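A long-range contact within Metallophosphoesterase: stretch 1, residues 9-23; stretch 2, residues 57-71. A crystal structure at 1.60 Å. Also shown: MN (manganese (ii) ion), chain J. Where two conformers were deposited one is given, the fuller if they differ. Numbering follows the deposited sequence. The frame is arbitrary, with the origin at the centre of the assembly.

Stretch 1 9-23: DEHGPFDIIGDIHGC
Stretch 2 (57-71) GRKVLFLGDLVDRGP

A manganese ion ties the two stretches together through the loops that follow their strands. Asp-19 OD2 lies 2.2 Å from MN, His-21 NE2 2.3 Å and Asp-65 OD2 2.2 Å. Water 4 and two atoms from elsewhere in the structure complete the set. The shared metal explains why Asp-19 OD2 and Asp-65 OD2, two acceptors, sit 3.1 Å apart.

Before the site, strands 14-17 and 59-62 run parallel, their axes 25° apart and 4.4 Å at closest approach. Phe-14 pairs with Lys-59, Asp-15 with Val-60, Ile-16 with Leu-61 and Ile-17 with Phe-62; CA-CA distances are 4.6 to 5.1 Å. Hydrogen bonds alternate in direction: Lys-59 N to Pro-13 O (3.1 Å), Asp-15 N to Lys-59 O (2.8 Å), Leu-61 N to Asp-15 O (2.8 Å), Ile-17 N to Leu-61 O (2.9 Å), Leu-63 N to Ile-17 O (3.0 Å). A cis peptide precedes Pro-13.

Phe-14, Ile-16, Lys-59 and Leu-61 share one face of the sheet. Leu-61 (m, t) puts CD1 4.0 Å from the Phe-14 ring centroid, a CH-pi contact. On the other face, Ile-17 (m, t) sets CD1 3.8 Å from Val-60 CG1. Asp-15 is also there; its m rotamer brings its carboxylate to Arg-58 (m, t, p). Asp-15 OD2 to Arg-58 NE and Asp-15 OD1 to Arg-58 NH1 are both 3.1 Å, a two-point salt bridge. Pro-13 CB covers a guanidinium face, 3.3 Å from Arg-58 CZ.

Past the strands, Ile-20 to Cys-23 form a type I' turn, with His-21 at phi/psi 43/53 and Gly-22 at 78/6. His-21 N donates to Asp-65 O (2.9 Å), Gly-22 N to Leu-66 O (3.0 Å). His-21 has chi1 m and chi2 -56°. Its ND1 donates to Val-67 O (2.8 Å), leaving NE2 for the metal.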

ATOM      1  N   ASP A   9      -4.417   7.058 -18.973  1.00 41.56           N
ATOM      2  CA  ASP A   9      -4.019   8.410 -19.366  0.51 57.96           C
ATOM      3  C   ASP A   9      -3.029   9.059 -18.386  1.00 42.11           C
ATOM      4  O   ASP A   9      -2.567  10.198 -18.600  1.00 46.83           O
ATOM      5  CB  ASP A   9      -5.248   9.299 -19.559  0.51 59.91           C
ATOM      6  CG  ASP A   9      -6.272   9.151 -18.442  0.51 67.12           C
ATOM      7  OD1 ASP A   9      -6.081   8.354 -17.493  0.51 47.81           O
ATOM      8  OD2 ASP A   9      -7.300   9.845 -18.537  0.51 85.15           O
ATOM      9  N   GLU A  10      -2.696   8.335 -17.332  1.00 39.67           N
ATOM     10  CA  GLU A  10      -1.735   8.798 -16.339  1.00 39.28           C
ATOM     11  C   GLU A  10      -0.353   8.222 -16.641  1.00 37.06           C
ATOM     12  O   GLU A  10      -0.126   6.999 -16.531  1.00 35.85           O
ATOM     13  CB  GLU A  10      -2.199   8.413 -14.936  1.00 42.79           C
ATOM     14  CG  GLU A  10      -3.444   9.158 -14.456  1.00 54.80           C
ATOM     15  CD  GLU A  10      -3.148  10.595 -14.005  1.00 94.10           C
ATOM     16  OE1 GLU A  10      -2.052  10.858 -13.431  1.00 58.87           O
ATOM     17  OE2 GLU A  10      -4.024  11.463 -14.235  1.00 89.42           O
ATOM     18  N   HIS A  11       0.587   9.098 -17.007  1.00 41.72           N
ATOM     19  CA  HIS A  11       1.862   8.588 -17.498  1.00 40.86           C
ATOM     20  C   HIS A  11       2.999   8.723 -16.489  1.00 38.68           C
ATOM     21  O   HIS A  11       4.049   8.139 -16.683  1.00 47.47           O
ATOM     22  CB  HIS A  11       2.206   9.229 -18.854  1.00 41.26           C
ATOM     23  CG  HIS A  11       1.111   9.087 -19.869  1.00 49.79           C
ATOM     24  ND1 HIS A  11       0.836   7.894 -20.501  1.00 43.59           N
ATOM     25  CD2 HIS A  11       0.188   9.971 -20.317  1.00 51.38           C
ATOM     26  CE1 HIS A  11      -0.190   8.059 -21.322  1.00 41.92           C
ATOM     27  NE2 HIS A  11      -0.602   9.312 -21.231  1.00 44.67           N
ATOM     28  N   GLY A  12       2.762   9.459 -15.402  1.00 35.94           N
ATOM     29  CA  GLY A  12       3.757   9.643 -14.367  1.00 35.52           C
ATOM     30  C   GLY A  12       4.669  10.761 -14.822  1.00 36.36           C
ATOM     31  O   GLY A  12       4.257  11.554 -15.659  1.00 40.83           O
ATOM     32  N   PRO A  13       5.912  10.781 -14.339  1.00 36.75           N
ATOM     33  CA  PRO A  13       6.544   9.753 -13.489  1.00 34.78           C
ATOM     34  C   PRO A  13       5.864   9.442 -12.160  1.00 37.15           C
ATOM     35  O   PRO A  13       5.175  10.315 -11.632  1.00 35.65           O
ATOM     36  CB  PRO A  13       7.896  10.383 -13.133  1.00 35.91           C
ATOM     37  CG  PRO A  13       8.200  11.254 -14.321  1.00 36.27           C
ATOM     38  CD  PRO A  13       6.862  11.840 -14.712  1.00 37.14           C
ATOM     39  N   PHE A  14       6.104   8.242 -11.626  1.00 27.93           N
ATOM     40  CA  PHE A  14       5.481   7.849 -10.352  1.00 25.63           C
ATOM     41  C   PHE A  14       6.556   7.359  -9.427  1.00 23.01           C
ATOM     42  O   PHE A  14       7.563   6.814  -9.867  1.00 28.13           O
ATOM     43  CB  PHE A  14       4.534   6.650 -10.537  1.00 24.45           C
ATOM     44  CG  PHE A  14       3.424   6.898 -11.493  1.00 23.67           C
ATOM     45  CD1 PHE A  14       2.425   7.788 -11.181  1.00 23.71           C
ATOM     46  CD2 PHE A  14       3.376   6.220 -12.716  1.00 27.18           C
ATOM     47  CE1 PHE A  14       1.378   8.000 -12.059  1.00 32.00           C
ATOM     48  CE2 PHE A  14       2.323   6.397 -13.581  1.00 28.43           C
ATOM     49  CZ  PHE A  14       1.335   7.310 -13.288  1.00 28.22           C
ATOM     50  N   ASP A  15       6.344   7.560  -8.131  1.00 25.28           N
ATOM     51  CA  ASP A  15       7.177   6.921  -7.122  1.00 21.51           C
ATOM     52  C   ASP A  15       6.252   6.049  -6.332  1.00 17.78           C
ATOM     53  O   ASP A  15       5.257   6.535  -5.768  1.00 20.03           O
ATOM     54  CB  ASP A  15       7.853   7.983  -6.272  1.00 23.60           C
ATOM     55  CG  ASP A  15       8.803   8.825  -7.103  1.00 25.89           C
ATOM     56  OD1 ASP A  15       9.646   8.245  -7.798  1.00 24.45           O
ATOM     57  OD2 ASP A  15       8.673  10.055  -7.065  1.00 27.35           O
ATOM     58  N   ILE A  16       6.522   4.756  -6.414  1.00 17.88           N
ATOM     59  CA  ILE A  16       5.574   3.730  -5.935  1.00 18.37           C
ATOM     60  C   ILE A  16       6.087   3.189  -4.608  1.00 16.17           C
ATOM     61  O   ILE A  16       7.247   2.783  -4.521  1.00 17.91           O
ATOM     62  CB  ILE A  16       5.456   2.583  -6.959  1.00 17.00           C
ATOM     63  CG1 ILE A  16       5.104   3.135  -8.350  1.00 24.41           C
ATOM     64  CG2 ILE A  16       4.383   1.568  -6.488  1.00 16.92           C
ATOM     65  CD1 ILE A  16       5.197   2.104  -9.434  1.00 23.10           C
ATOM     66  N   ILE A  17       5.269   3.260  -3.548  1.00 16.70           N
ATOM     67  CA  ILE A  17       5.817   3.052  -2.179  1.00 16.20           C
ATOM     68  C   ILE A  17       5.094   1.834  -1.558  1.00 17.47           C
ATOM     69  O   ILE A  17       3.860   1.723  -1.627  1.00 17.52           O
ATOM     70  CB  ILE A  17       5.599   4.294  -1.310  1.00 16.35           C
ATOM     71  CG1 ILE A  17       6.494   5.440  -1.854  1.00 19.77           C
ATOM     72  CG2 ILE A  17       6.034   4.045   0.136  1.00 18.87           C
ATOM     73  CD1 ILE A  17       6.352   6.755  -1.175  1.00 23.29           C
ATOM     74  N   GLY A  18       5.874   0.951  -0.928  1.00 17.49           N
ATOM     75  CA  GLY A  18       5.331  -0.270  -0.322  1.00 17.51           C
ATOM     76  C   GLY A  18       4.733  -0.030   1.058  1.00 15.15           C
ATOM     77  O   GLY A  18       4.456   1.085   1.473  1.00 19.59           O
ATOM     78  N   ASP A  19       4.468  -1.139   1.763  1.00 16.18           N
ATOM     79  CA  ASP A  19       3.694  -1.055   3.003  1.00 13.20           C
ATOM     80  C   ASP A  19       4.351  -0.159   4.044  1.00 15.52           C
ATOM     81  O   ASP A  19       5.506  -0.375   4.447  1.00 18.49           O
ATOM     82  CB  ASP A  19       3.610  -2.448   3.625  1.00 15.10           C
ATOM     83  CG  ASP A  19       3.071  -3.489   2.701  1.00 19.80           C
ATOM     84  OD1 ASP A  19       3.445  -3.623   1.499  1.00 18.52           O
ATOM     85  OD2 ASP A  19       2.255  -4.314   3.246  1.00 18.67           O
ATOM     86  N   ILE A  20       3.554   0.773   4.534  1.00 16.17           N
ATOM     87  CA  ILE A  20       4.008   1.736   5.497  1.00 15.37           C
ATOM     88  C   ILE A  20       3.736   1.342   6.945  1.00 16.15           C
ATOM     89  O   ILE A  20       4.607   1.548   7.793  1.00 18.54           O
ATOM     90  CB  ILE A  20       3.402   3.107   5.170  1.00 17.37           C
ATOM     91  CG1 ILE A  20       3.905   3.565   3.766  1.00 19.46           C
ATOM     92  CG2 ILE A  20       3.732   4.125   6.248  1.00 18.00           C
ATOM     93  CD1 ILE A  20       3.002   4.664   3.123  1.00 21.61           C
ATOM     94  N   HIS A  21       2.533   0.731   7.179  1.00 18.87           N
ATOM     95  CA  HIS A  21       2.215   0.201   8.511  1.00 20.06           C
ATOM     96  C   HIS A  21       2.650   1.200   9.614  1.00 23.81           C
ATOM     97  O   HIS A  21       3.369   0.850  10.564  1.00 21.87           O
ATOM     98  CB  HIS A  21       2.889  -1.158   8.716  1.00 18.15           C
ATOM     99  CG  HIS A  21       2.226  -2.259   7.962  1.00 19.52           C
ATOM    100  ND1 HIS A  21       0.883  -2.540   8.113  1.00 18.87           N
ATOM    101  CD2 HIS A  21       2.709  -3.165   7.084  1.00 18.63           C
ATOM    102  CE1 HIS A  21       0.554  -3.534   7.312  1.00 18.57           C
ATOM    103  NE2 HIS A  21       1.645  -3.946   6.690  1.00 17.28           N
ATOM    104  N   GLY A  22       2.201   2.437   9.477  1.00 20.82           N
ATOM    105  CA  GLY A  22       2.337   3.410  10.554  1.00 20.50           C
ATOM    106  C   GLY A  22       3.712   4.031  10.695  1.00 21.49           C
ATOM    107  O   GLY A  22       3.951   4.742  11.648  1.00 22.87           O
ATOM    108  N   CYS A  23       4.615   3.725   9.765  1.00 19.58           N
ATOM    109  CA  CYS A  23       5.981   4.229   9.893  1.00 18.73           C
ATOM    110  C   CYS A  23       6.115   5.653   9.277  1.00 20.68           C
ATOM    111  O   CYS A  23       6.760   5.822   8.246  1.00 22.42           O
ATOM    112  CB  CYS A  23       6.936   3.290   9.232  1.00 19.63           C
ATOM    113  SG  CYS A  23       7.047   1.701  10.191  1.00 22.39           S
ATOM    114  N   GLY A  57       7.008  17.597 -10.789  1.00 39.97           N
ATOM    115  CA  GLY A  57       5.669  17.108 -11.046  1.00 34.35           C
ATOM    116  C   GLY A  57       5.473  15.584 -10.931  1.00 54.23           C
ATOM    117  O   GLY A  57       4.572  14.996 -11.558  1.00 37.16           O
ATOM    118  N   ARG A  58       6.329  14.933 -10.152  1.00 33.95           N
ATOM    119  CA  ARG A  58       6.204  13.487  -9.922  1.00 36.43           C
ATOM    120  C   ARG A  58       5.013  13.227  -9.025  1.00 30.53           C
ATOM    121  O   ARG A  58       4.592  14.112  -8.289  1.00 30.15           O
ATOM    122  CB  ARG A  58       7.481  12.932  -9.287  1.00 30.28           C
ATOM    123  CG  ARG A  58       8.702  13.179 -10.154  1.00 29.15           C
ATOM    124  CD  ARG A  58       9.912  12.428  -9.609  1.00 30.61           C
ATOM    125  NE  ARG A  58       9.797  10.970  -9.780  1.00 27.70           N
ATOM    126  CZ  ARG A  58      10.259  10.260 -10.814  1.00 31.81           C
ATOM    127  NH1 ARG A  58      10.114   8.931 -10.780  1.00 27.91           N
ATOM    128  NH2 ARG A  58      10.921  10.867 -11.844  1.00 30.57           N
ATOM    129  N   LYS A  59       4.470  12.011  -9.114  1.00 26.43           N
ATOM    130  CA  LYS A  59       3.285  11.597  -8.324  1.00 24.25           C
ATOM    131  C   LYS A  59       3.611  10.319  -7.591  1.00 24.47           C
ATOM    132  O   LYS A  59       4.405   9.560  -8.053  1.00 24.82           O
ATOM    133  CB  LYS A  59       2.056  11.410  -9.201  1.00 26.86           C
ATOM    134  CG  LYS A  59       1.616  12.740  -9.875  1.00 29.32           C
ATOM    135  CD  LYS A  59       0.188  12.627 -10.379  1.00 37.66           C
ATOM    136  CE  LYS A  59      -0.189  13.971 -11.042  1.00 48.26           C
ATOM    137  NZ  LYS A  59      -1.612  14.027 -11.453  1.00 58.07           N
ATOM    138  N   VAL A  60       2.983  10.126  -6.446  1.00 22.89           N
ATOM    139  CA  VAL A  60       3.209   8.944  -5.618  1.00 20.13           C
ATOM    140  C   VAL A  60       2.060   7.957  -5.810  1.00 20.81           C
ATOM    141  O   VAL A  60       0.869   8.339  -5.813  1.00 23.48           O
ATOM    142  CB  VAL A  60       3.278   9.304  -4.116  1.00 21.44           C
ATOM    143  CG1 VAL A  60       3.440   7.990  -3.256  1.00 19.74           C
ATOM    144  CG2 VAL A  60       4.424  10.257  -3.815  1.00 25.41           C
ATOM    145  N   LEU A  61       2.419   6.678  -5.853  1.00 18.95           N
ATOM    146  CA  LEU A  61       1.407   5.610  -5.842  1.00 17.48           C
ATOM    147  C   LEU A  61       1.639   4.755  -4.613  1.00 19.02           C
ATOM    148  O   LEU A  61       2.690   4.139  -4.502  1.00 18.54           O
ATOM    149  CB  LEU A  61       1.549   4.734  -7.092  1.00 20.92           C
ATOM    150  CG  LEU A  61       1.425   5.455  -8.429  1.00 22.64           C
ATOM    151  CD1 LEU A  61       1.603   4.406  -9.531  1.00 26.55           C
ATOM    152  CD2 LEU A  61       0.089   6.171  -8.590  1.00 24.90           C
ATOM    153  N   PHE A  62       0.681   4.757  -3.675  1.00 17.34           N
ATOM    154  CA  PHE A  62       0.841   3.975  -2.438  1.00 16.70           C
ATOM    155  C   PHE A  62       0.220   2.630  -2.667  1.00 18.00           C
ATOM    156  O   PHE A  62      -0.892   2.558  -3.199  1.00 19.10           O
ATOM    157  CB  PHE A  62       0.149   4.668  -1.260  1.00 16.48           C
ATOM    158  CG  PHE A  62       0.829   5.943  -0.786  1.00 16.85           C
ATOM    159  CD1 PHE A  62       1.970   5.894   0.006  1.00 18.18           C
ATOM    160  CD2 PHE A  62       0.325   7.204  -1.137  1.00 19.12           C
ATOM    161  CE1 PHE A  62       2.593   7.084   0.441  1.00 18.93           C
ATOM    162  CE2 PHE A  62       0.965   8.397  -0.697  1.00 22.55           C
ATOM    163  CZ  PHE A  62       2.096   8.325   0.094  1.00 20.80           C
ATOM    164  N   LEU A  63       0.904   1.585  -2.186  1.00 15.71           N
ATOM    165  CA  LEU A  63       0.462   0.195  -2.398  1.00 15.70           C
ATOM    166  C   LEU A  63      -0.414  -0.295  -1.258  1.00 20.68           C
ATOM    167  O   LEU A  63      -0.861  -1.473  -1.250  1.00 21.46           O
ATOM    168  CB  LEU A  63       1.637  -0.720  -2.626  1.00 16.11           C
ATOM    169  CG  LEU A  63       2.462  -0.418  -3.866  1.00 17.00           C
ATOM    170  CD1 LEU A  63       3.564  -1.485  -3.992  1.00 16.47           C
ATOM    171  CD2 LEU A  63       1.553  -0.476  -5.091  1.00 20.97           C
ATOM    172  N   GLY A  64      -0.713   0.610  -0.355  1.00 18.51           N
ATOM    173  CA  GLY A  64      -1.629   0.337   0.743  1.00 20.48           C
ATOM    174  C   GLY A  64      -0.950  -0.284   1.950  1.00 20.50           C
ATOM    175  O   GLY A  64       0.295  -0.262   2.073  1.00 18.58           O
ATOM    176  N   ASP A  65      -1.740  -0.842   2.847  1.00 17.48           N
ATOM    177  CA  ASP A  65      -1.286  -1.299   4.188  1.00 16.91           C
ATOM    178  C   ASP A  65      -0.630  -0.114   4.904  1.00 18.40           C
ATOM    179  O   ASP A  65       0.524  -0.154   5.346  1.00 19.43           O
ATOM    180  CB  ASP A  65      -0.367  -2.505   4.107  1.00 18.78           C
ATOM    181  CG  ASP A  65      -1.146  -3.841   4.291  1.00 23.92           C
ATOM    182  OD1 ASP A  65      -2.382  -3.770   4.253  1.00 19.19           O
ATOM    183  OD2 ASP A  65      -0.544  -4.912   4.444  1.00 18.58           O
ATOM    184  N   LEU A  66      -1.396   0.977   4.962  1.00 18.99           N
ATOM    185  CA  LEU A  66      -1.009   2.228   5.680  1.00 18.72           C
ATOM    186  C   LEU A  66      -1.099   2.068   7.184  1.00 21.32           C
ATOM    187  O   LEU A  66      -0.338   2.711   7.927  1.00 20.94           O
ATOM    188  CB  LEU A  66      -1.965   3.372   5.249  1.00 19.86           C
ATOM    189  CG  LEU A  66      -2.121   3.588   3.764  1.00 22.23           C
ATOM    190  CD1 LEU A  66      -3.117   4.774   3.609  1.00 25.15           C
ATOM    191  CD2 LEU A  66      -0.785   3.897   3.087  1.00 18.72           C
ATOM    192  N   VAL A  67      -2.016   1.189   7.632  1.00 20.23           N
ATOM    193  CA  VAL A  67      -2.331   1.096   9.044  1.00 21.48           C
ATOM    194  C   VAL A  67      -1.797  -0.178   9.669  1.00 21.36           C
ATOM    195  O   VAL A  67      -1.256  -1.022   8.978  1.00 22.03           O
ATOM    196  CB  VAL A  67      -3.876   1.183   9.234  1.00 22.62           C
ATOM    197  CG1 VAL A  67      -4.437   2.473   8.572  1.00 23.36           C
ATOM    198  CG2 VAL A  67      -4.563  -0.020   8.596  1.00 23.90           C
ATOM    199  N   ASP A  68      -1.875  -0.244  11.007  1.00 24.28           N
ATOM    200  CA  ASP A  68      -1.444  -1.384  11.837  1.00 21.71           C
ATOM    201  C   ASP A  68       0.040  -1.403  12.133  1.00 25.07           C
ATOM    202  O   ASP A  68       0.844  -0.930  11.318  1.00 22.70           O
ATOM    203  CB  ASP A  68      -1.883  -2.717  11.220  1.00 24.12           C
ATOM    204  CG  ASP A  68      -3.419  -2.912  11.275  1.00 27.87           C
ATOM    205  OD1 ASP A  68      -4.135  -2.008  11.743  1.00 27.14           O
ATOM    206  OD2 ASP A  68      -3.874  -3.961  10.795  1.00 29.14           O
ATOM    207  N   ARG A  69       0.379  -1.867  13.340  1.00 25.66           N
ATOM    208  CA  ARG A  69       1.732  -2.236  13.779  1.00 24.51           C
ATOM    209  C   ARG A  69       2.588  -1.081  14.224  1.00 25.77           C
ATOM    210  O   ARG A  69       3.129  -1.081  15.330  1.00 27.32           O
ATOM    211  CB  ARG A  69       2.525  -3.031  12.754  1.00 21.78           C
ATOM    212  CG  ARG A  69       1.914  -4.410  12.444  1.00 24.59           C
ATOM    213  CD  ARG A  69       2.806  -5.190  11.509  1.00 25.47           C
ATOM    214  NE  ARG A  69       2.299  -6.558  11.271  1.00 24.28           N
ATOM    215  CZ  ARG A  69       1.799  -6.975  10.115  1.00 24.51           C
ATOM    216  NH1 ARG A  69       1.674  -6.139   9.077  1.00 23.46           N
ATOM    217  NH2 ARG A  69       1.378  -8.241   9.981  1.00 25.04           N
ATOM    218  N   GLY A  70       2.728  -0.096  13.346  1.00 23.79           N
ATOM    219  CA  GLY A  70       3.691   0.970  13.621  1.00 25.01           C
ATOM    220  C   GLY A  70       3.251   2.086  14.552  1.00 24.98           C
ATOM    221  O   GLY A  70       2.102   2.139  14.993  1.00 26.29           O
ATOM    222  N   PRO A  71       4.151   3.032  14.828  1.00 25.75           N
ATOM    223  CA  PRO A  71       3.993   3.989  15.921  1.00 25.99           C
ATOM    224  C   PRO A  71       3.225   5.252  15.586  1.00 24.69           C
ATOM    225  O   PRO A  71       2.828   5.943  16.528  1.00 30.41           O
ATOM    226  CB  PRO A  71       5.441   4.373  16.235  1.00 25.41           C
ATOM    227  CG  PRO A  71       6.083   4.281  14.905  1.00 24.82           C
ATOM    228  CD  PRO A  71       5.528   3.055  14.275  1.00 26.44           C
TER
HETATM  229 MN    MN J 508       1.492  -5.418   4.941  1.00 18.86          MN
HETATM  230  O   HOH W   1       3.516  12.506 -12.407  1.00 43.13           O
HETATM  231  O   HOH W   2       1.743   2.080   0.899  1.00 28.01           O
HETATM  232  O   HOH W   3       1.425  -2.226   0.326  1.00 33.18           O
HETATM  233  O   HOH W   4       3.685  -6.054   5.279  1.00 20.73           O